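Local coordinates for protein glucosamine--fructose-6-phosphate aminotransferase [isomerizing] (Francisella tularensis subsp. tularensis, PDB 3TBF) that probably makes glucosamine 6-phosphate from fructose 6-phosphate and glutamine, the deposited C-terminal part carrying the two SIS domains of the sugar-isomerising half, at residues Glu228-Tyr239 / Ile255-Leu265. Numbering follows the deposited sequence. Where two conformers were deposited one is given.
Sequences EHTIFLGRGLYY and IHAEAYPSGEL
Thr230, Phe232 and Gly234 pair in parallel with His256, Glu258, Tyr260 and Ser262 through backbone hydrogen bonds. Phe232 N to Glu258 O is short, 2.8 Å, and nearly straight at 170°. The bond from Ser262 N to Gly234 O carries the pairing past the strand end at Pro261.

Apolar contacts lie on both faces of the sheet. On one, Phe232 CB meets Ala259 CB at 4.0 Å, while ring atom CE1 of Phe232 reaches Ala257 CB. On the other, Ile231 CG2 comes to the edge of the Tyr260 ring. Leu233 and Leu265 meet tip to tip, CD2 to CD2 at 3.5 Å.

Tyr239, in helix 238-253, lays one ring face against Pro261, a CH-pi contact with Pro261 CG 3.8 Å from the centroid of the Tyr239 ring. The Arg235 guanidinium lays one face over Gly263. Arg235 NH2 is 3.3 Å from Gly263 CA, and Arg235 NE hydrogen-bonds Asn295 OD1.

His229 ND1 hydrogen-bonds His256 ND1 of the second subunit, and the reverse pair also forms. Glu258 OE1 hydrogen-bonds His256 NE2 of that subunit. Strand 256-261, outermost in this chain's sheet, thus lies at the subunit interface. Strand 229-234, helix 238-253 and strand 256-261 form a beta-alpha-beta unit of the second SIS domain.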
ATOM      1  N   GLU A 228     -22.717   4.417   3.359  1.00 28.89           N
ATOM      2  CA  GLU A 228     -21.839   3.494   4.101  0.60 28.32           C
ATOM      3  C   GLU A 228     -20.508   3.220   3.384  1.00 26.44           C
ATOM      4  O   GLU A 228     -19.650   2.525   3.912  1.00 25.80           O
ATOM      5  CB  GLU A 228     -22.566   2.191   4.432  0.60 29.32           C
ATOM      6  CG  GLU A 228     -23.899   2.368   5.183  0.60 33.39           C
ATOM      7  CD  GLU A 228     -23.753   2.736   6.671  0.60 38.16           C
ATOM      8  OE1 GLU A 228     -22.671   2.487   7.284  0.60 39.95           O
ATOM      9  OE2 GLU A 228     -24.742   3.283   7.226  0.60 41.42           O
ATOM     10  N   HIS A 229     -20.317   3.802   2.208  1.00 24.50           N
ATOM     11  CA  HIS A 229     -19.066   3.689   1.500  1.00 23.09           C
ATOM     12  C   HIS A 229     -18.696   5.049   0.988  1.00 21.81           C
ATOM     13  O   HIS A 229     -19.555   5.912   0.785  1.00 21.55           O
ATOM     14  CB  HIS A 229     -19.167   2.751   0.261  1.00 24.37           C
ATOM     15  CG  HIS A 229     -19.880   1.440   0.506  1.00 25.46           C
ATOM     16  ND1 HIS A 229     -19.217   0.265   0.786  1.00 27.81           N
ATOM     17  CD2 HIS A 229     -21.197   1.121   0.446  1.00 26.33           C
ATOM     18  CE1 HIS A 229     -20.095  -0.715   0.933  1.00 28.14           C
ATOM     19  NE2 HIS A 229     -21.303  -0.224   0.706  1.00 29.86           N
ATOM     20  N   THR A 230     -17.406   5.219   0.780  1.00 20.43           N
ATOM     21  CA  THR A 230     -16.871   6.288   0.007  1.00 20.29           C
ATOM     22  C   THR A 230     -15.533   5.865  -0.591  1.00 20.32           C
ATOM     23  O   THR A 230     -14.714   5.181   0.039  1.00 19.15           O
ATOM     24  CB  THR A 230     -16.596   7.536   0.879  1.00 21.14           C
ATOM     25  OG1 THR A 230     -17.828   8.017   1.467  1.00 21.09           O
ATOM     26  CG2 THR A 230     -15.924   8.629   0.032  1.00 18.00           C
ATOM     27  N   ILE A 231     -15.295   6.354  -1.794  1.00 20.42           N
ATOM     28  CA  ILE A 231     -14.025   6.221  -2.424  1.00 20.05           C
ATOM     29  C   ILE A 231     -13.259   7.534  -2.542  1.00 19.89           C
ATOM     30  O   ILE A 231     -13.809   8.556  -2.961  1.00 21.27           O
ATOM     31  CB  ILE A 231     -14.235   5.686  -3.795  1.00 21.49           C
ATOM     32  CG1 ILE A 231     -14.957   4.335  -3.665  1.00 22.33           C
ATOM     33  CG2 ILE A 231     -12.894   5.619  -4.548  1.00 19.09           C
ATOM     34  CD1 ILE A 231     -14.575   3.368  -4.695  1.00 25.59           C
ATOM     35  N   PHE A 232     -11.981   7.486  -2.163  1.00 18.84           N
ATOM     36  CA  PHE A 232     -11.082   8.617  -2.257  1.00 18.23           C
ATOM     37  C   PHE A 232     -10.090   8.327  -3.385  1.00 18.27           C
ATOM     38  O   PHE A 232      -9.645   7.183  -3.549  1.00 18.45           O
ATOM     39  CB  PHE A 232     -10.329   8.844  -0.963  1.00 17.56           C
ATOM     40  CG  PHE A 232     -11.128   9.526   0.093  1.00 16.82           C
ATOM     41  CD1 PHE A 232     -12.166   8.884   0.728  1.00 15.99           C
ATOM     42  CD2 PHE A 232     -10.812  10.800   0.500  1.00 16.68           C
ATOM     43  CE1 PHE A 232     -12.903   9.506   1.739  1.00 14.15           C
ATOM     44  CE2 PHE A 232     -11.575  11.447   1.494  1.00 14.51           C
ATOM     45  CZ  PHE A 232     -12.627  10.811   2.094  1.00 12.15           C
ATOM     46  N   LEU A 233      -9.756   9.365  -4.146  1.00 17.69           N
ATOM     47  CA  LEU A 233      -8.882   9.253  -5.295  1.00 18.32           C
ATOM     48  C   LEU A 233      -7.785  10.313  -5.325  1.00 17.34           C
ATOM     49  O   LEU A 233      -8.032  11.478  -5.040  1.00 16.67           O
ATOM     50  CB  LEU A 233      -9.694   9.404  -6.602  1.00 19.51           C
ATOM     51  CG  LEU A 233     -10.716   8.325  -6.933  1.00 21.05           C
ATOM     52  CD1 LEU A 233     -11.335   8.647  -8.296  1.00 21.53           C
ATOM     53  CD2 LEU A 233     -10.131   6.914  -6.907  1.00 18.15           C
ATOM     54  N   GLY A 234      -6.586   9.905  -5.711  1.00 17.08           N
ATOM     55  CA  GLY A 234      -5.487  10.842  -5.918  1.00 18.21           C
ATOM     56  C   GLY A 234      -4.376  10.124  -6.657  1.00 18.84           C
ATOM     57  O   GLY A 234      -4.333   8.905  -6.668  1.00 20.56           O
ATOM     58  N   ARG A 235      -3.473  10.889  -7.245  1.00 19.25           N
ATOM     59  CA  ARG A 235      -2.370  10.376  -8.008  1.00 20.19           C
ATOM     60  C   ARG A 235      -1.111  11.018  -7.512  1.00 19.67           C
ATOM     61  O   ARG A 235      -1.101  12.205  -7.196  1.00 19.43           O
ATOM     62  CB  ARG A 235      -2.529  10.807  -9.457  1.00 21.15           C
ATOM     63  CG  ARG A 235      -3.086   9.735 -10.383  1.00 26.66           C
ATOM     64  CD  ARG A 235      -2.897  10.166 -11.823  1.00 31.53           C
ATOM     65  NE  ARG A 235      -3.404   9.197 -12.773  1.00 36.53           N
ATOM     66  CZ  ARG A 235      -2.684   8.239 -13.348  1.00 39.38           C
ATOM     67  NH1 ARG A 235      -1.382   8.081 -13.087  1.00 40.93           N
ATOM     68  NH2 ARG A 235      -3.289   7.425 -14.190  1.00 41.75           N
ATOM     69  N   GLY A 236      -0.005  10.302  -7.559  1.00 18.83           N
ATOM     70  CA  GLY A 236       1.278  10.924  -7.197  1.00 19.21           C
ATOM     71  C   GLY A 236       1.330  11.240  -5.710  1.00 19.27           C
ATOM     72  O   GLY A 236       0.843  10.463  -4.865  1.00 19.60           O
ATOM     73  N   LEU A 237       1.912  12.391  -5.386  1.00 19.46           N
ATOM     74  CA  LEU A 237       1.881  12.930  -4.047  1.00 18.54           C
ATOM     75  C   LEU A 237       0.495  12.868  -3.389  1.00 17.89           C
ATOM     76  O   LEU A 237       0.422  12.791  -2.189  1.00 17.13           O
ATOM     77  CB  LEU A 237       2.230  14.407  -4.111  1.00 20.35           C
ATOM     78  CG  LEU A 237       3.685  14.803  -3.971  1.00 21.53           C
ATOM     79  CD1 LEU A 237       3.980  16.277  -4.532  1.00 18.62           C
ATOM     80  CD2 LEU A 237       3.980  14.649  -2.491  1.00 20.07           C
ATOM     81  N   TYR A 238      -0.591  12.949  -4.162  1.00 17.30           N
ATOM     82  CA  TYR A 238      -1.936  13.155  -3.596  1.00 16.18           C
ATOM     83  C   TYR A 238      -2.634  11.834  -3.327  1.00 16.63           C
ATOM     84  O   TYR A 238      -3.735  11.799  -2.742  1.00 16.50           O
ATOM     85  CB  TYR A 238      -2.767  14.078  -4.517  1.00 16.64           C
ATOM     86  CG  TYR A 238      -1.969  15.320  -4.788  1.00 15.48           C
ATOM     87  CD1 TYR A 238      -1.981  16.356  -3.889  1.00 19.68           C
ATOM     88  CD2 TYR A 238      -1.115  15.417  -5.879  1.00 17.73           C
ATOM     89  CE1 TYR A 238      -1.158  17.476  -4.059  1.00 20.48           C
ATOM     90  CE2 TYR A 238      -0.302  16.540  -6.080  1.00 19.54           C
ATOM     91  CZ  TYR A 238      -0.324  17.554  -5.151  1.00 20.60           C
ATOM     92  OH  TYR A 238       0.470  18.661  -5.296  1.00 22.50           O
ATOM     93  N   TYR A 239      -1.993  10.736  -3.750  1.00 16.14           N
ATOM     94  CA  TYR A 239      -2.496   9.430  -3.432  1.00 15.63           C
ATOM     95  C   TYR A 239      -2.449   9.244  -1.928  1.00 15.11           C
ATOM     96  O   TYR A 239      -3.498   9.034  -1.316  1.00 15.77           O
ATOM     97  CB  TYR A 239      -1.837   8.285  -4.268  1.00 16.47           C
ATOM     98  CG  TYR A 239      -2.111   6.875  -3.760  1.00 15.05           C
ATOM     99  CD1 TYR A 239      -3.389   6.485  -3.390  1.00 16.51           C
ATOM    100  CD2 TYR A 239      -1.082   5.941  -3.637  1.00 16.91           C
ATOM    101  CE1 TYR A 239      -3.655   5.184  -2.878  1.00 18.32           C
ATOM    102  CE2 TYR A 239      -1.331   4.636  -3.127  1.00 19.12           C
ATOM    103  CZ  TYR A 239      -2.622   4.275  -2.749  1.00 20.85           C
ATOM    104  OH  TYR A 239      -2.872   3.003  -2.266  1.00 23.22           O
ATOM    105  N   ILE A 255     -17.895   5.345   8.215  1.00 22.81           N
ATOM    106  CA  ILE A 255     -18.092   4.999   6.825  1.00 21.58           C
ATOM    107  C   ILE A 255     -16.926   4.159   6.300  1.00 21.25           C
ATOM    108  O   ILE A 255     -15.768   4.424   6.609  1.00 20.44           O
ATOM    109  CB  ILE A 255     -18.208   6.228   5.956  1.00 20.50           C
ATOM    110  CG1 ILE A 255     -19.482   6.992   6.294  1.00 21.96           C
ATOM    111  CG2 ILE A 255     -18.286   5.847   4.529  1.00 20.64           C
ATOM    112  CD1 ILE A 255     -19.619   8.342   5.534  1.00 20.66           C
ATOM    113  N   HIS A 256     -17.236   3.174   5.457  1.00 21.09           N
ATOM    114  CA  HIS A 256     -16.199   2.373   4.833  1.00 20.80           C
ATOM    115  C   HIS A 256     -15.542   3.168   3.714  1.00 20.03           C
ATOM    116  O   HIS A 256     -15.883   3.020   2.537  1.00 21.83           O
ATOM    117  CB  HIS A 256     -16.741   1.033   4.307  1.00 21.83           C
ATOM    118  CG  HIS A 256     -15.668   0.045   3.943  1.00 22.92           C
ATOM    119  ND1 HIS A 256     -15.949  -1.207   3.448  1.00 24.04           N
ATOM    120  CD2 HIS A 256     -14.317   0.127   4.007  1.00 23.19           C
ATOM    121  CE1 HIS A 256     -14.815  -1.851   3.230  1.00 24.18           C
ATOM    122  NE2 HIS A 256     -13.813  -1.056   3.534  1.00 21.70           N
ATOM    123  N   ALA A 257     -14.555   3.970   4.076  1.00 18.05           N
ATOM    124  CA  ALA A 257     -13.907   4.840   3.138  1.00 17.64           C
ATOM    125  C   ALA A 257     -12.667   4.137   2.731  1.00 17.55           C
ATOM    126  O   ALA A 257     -11.993   3.606   3.576  1.00 17.76           O
ATOM    127  CB  ALA A 257     -13.552   6.151   3.806  1.00 17.90           C
ATOM    128  N   GLU A 258     -12.365   4.137   1.436  1.00 17.94           N
ATOM    129  CA  GLU A 258     -11.152   3.579   0.925  1.00 17.54           C
ATOM    130  C   GLU A 258     -10.555   4.423  -0.194  1.00 17.55           C
ATOM    131  O   GLU A 258     -11.289   4.952  -1.081  1.00 17.92           O
ATOM    132  CB  GLU A 258     -11.454   2.188   0.369  1.00 18.25           C
ATOM    133  CG  GLU A 258     -10.168   1.413   0.093  1.00 21.96           C
ATOM    134  CD  GLU A 258     -10.417   0.042  -0.490  1.00 25.08           C
ATOM    135  OE1 GLU A 258     -11.610  -0.213  -0.797  1.00 29.45           O
ATOM    136  OE2 GLU A 258      -9.436  -0.736  -0.670  1.00 23.49           O
ATOM    137  N   ALA A 259      -9.221   4.496  -0.188  1.00 17.21           N
ATOM    138  CA  ALA A 259      -8.462   5.265  -1.175  1.00 17.51           C
ATOM    139  C   ALA A 259      -7.820   4.388  -2.221  1.00 18.16           C
ATOM    140  O   ALA A 259      -7.270   3.335  -1.902  1.00 18.54           O
ATOM    141  CB  ALA A 259      -7.402   6.108  -0.511  1.00 15.97           C
ATOM    142  N   TYR A 260      -7.851   4.869  -3.455  1.00 20.44           N
ATOM    143  CA  TYR A 260      -7.202   4.193  -4.590  1.00 22.51           C
ATOM    144  C   TYR A 260      -6.360   5.204  -5.352  1.00 23.87           C
ATOM    145  O   TYR A 260      -6.762   6.366  -5.459  1.00 24.48           O
ATOM    146  CB  TYR A 260      -8.249   3.621  -5.509  1.00 22.51           C
ATOM    147  CG  TYR A 260      -9.042   2.452  -4.919  1.00 24.88           C
ATOM    148  CD1 TYR A 260      -8.600   1.128  -5.062  1.00 29.34           C
ATOM    149  CD2 TYR A 260     -10.268   2.670  -4.287  1.00 25.50           C
ATOM    150  CE1 TYR A 260      -9.335   0.078  -4.553  1.00 30.95           C
ATOM    151  CE2 TYR A 260     -10.995   1.649  -3.762  1.00 29.05           C
ATOM    152  CZ  TYR A 260     -10.547   0.342  -3.905  1.00 33.21           C
ATOM    153  OH  TYR A 260     -11.335  -0.692  -3.392  1.00 39.10           O
ATOM    154  N   PRO A 261      -5.170   4.794  -5.832  1.00 26.20           N
ATOM    155  CA  PRO A 261      -4.440   5.668  -6.761  1.00 27.63           C
ATOM    156  C   PRO A 261      -5.290   5.745  -7.998  1.00 30.11           C
ATOM    157  O   PRO A 261      -5.762   4.705  -8.449  1.00 29.96           O
ATOM    158  CB  PRO A 261      -3.139   4.900  -7.068  1.00 27.90           C
ATOM    159  CG  PRO A 261      -3.234   3.571  -6.404  1.00 26.13           C
ATOM    160  CD  PRO A 261      -4.604   3.424  -5.789  1.00 26.15           C
ATOM    161  N   SER A 262      -5.525   6.939  -8.521  1.00 31.93           N
ATOM    162  CA  SER A 262      -6.484   7.093  -9.618  1.00 34.39           C
ATOM    163  C   SER A 262      -6.199   6.244 -10.864  1.00 36.25           C
ATOM    164  O   SER A 262      -7.124   5.860 -11.577  1.00 36.83           O
ATOM    165  CB  SER A 262      -6.577   8.553 -10.005  1.00 34.42           C
ATOM    166  OG  SER A 262      -6.658   9.343  -8.825  1.00 36.19           O
ATOM    167  N   GLY A 263      -4.928   5.949 -11.117  1.00 38.03           N
ATOM    168  CA  GLY A 263      -4.548   5.085 -12.223  1.00 40.19           C
ATOM    169  C   GLY A 263      -4.917   3.613 -12.121  1.00 42.02           C
ATOM    170  O   GLY A 263      -4.755   2.888 -13.106  1.00 43.27           O
ATOM    171  N   GLU A 264      -5.424   3.160 -10.966  1.00 43.03           N
ATOM    172  CA  GLU A 264      -5.629   1.737 -10.708  1.00 44.07           C
ATOM    173  C   GLU A 264      -7.094   1.309 -10.572  1.00 45.94           C
ATOM    174  O   GLU A 264      -7.397   0.148 -10.196  1.00 45.99           O
ATOM    175  CB  GLU A 264      -4.884   1.332  -9.442  1.00 43.55           C
ATOM    176  CG  GLU A 264      -3.375   1.372  -9.575  1.00 43.73           C
ATOM    177  CD  GLU A 264      -2.788   0.278 -10.497  1.00 45.81           C
ATOM    178  OE1 GLU A 264      -2.134   0.727 -11.503  1.00 39.79           O
ATOM    179  OE2 GLU A 264      -2.955  -0.981 -10.175  1.00 43.51           O
ATOM    180  N   LEU A 265      -7.991   2.226 -10.907  1.00 47.92           N
ATOM    181  CA  LEU A 265      -9.418   1.959 -10.899  1.00 49.57           C
ATOM    182  C   LEU A 265      -9.800   0.858 -11.865  1.00 51.51           C
ATOM    183  O   LEU A 265     -10.763   0.123 -11.630  1.00 51.14           O
ATOM    184  CB  LEU A 265     -10.181   3.229 -11.281  1.00 50.14           C
ATOM    185  CG  LEU A 265      -9.823   4.469 -10.468  1.00 49.68           C
ATOM    186  CD1 LEU A 265     -10.772   5.632 -10.787  1.00 48.35           C
ATOM    187  CD2 LEU A 265      -9.800   4.092  -8.991  1.00 47.28           C
TER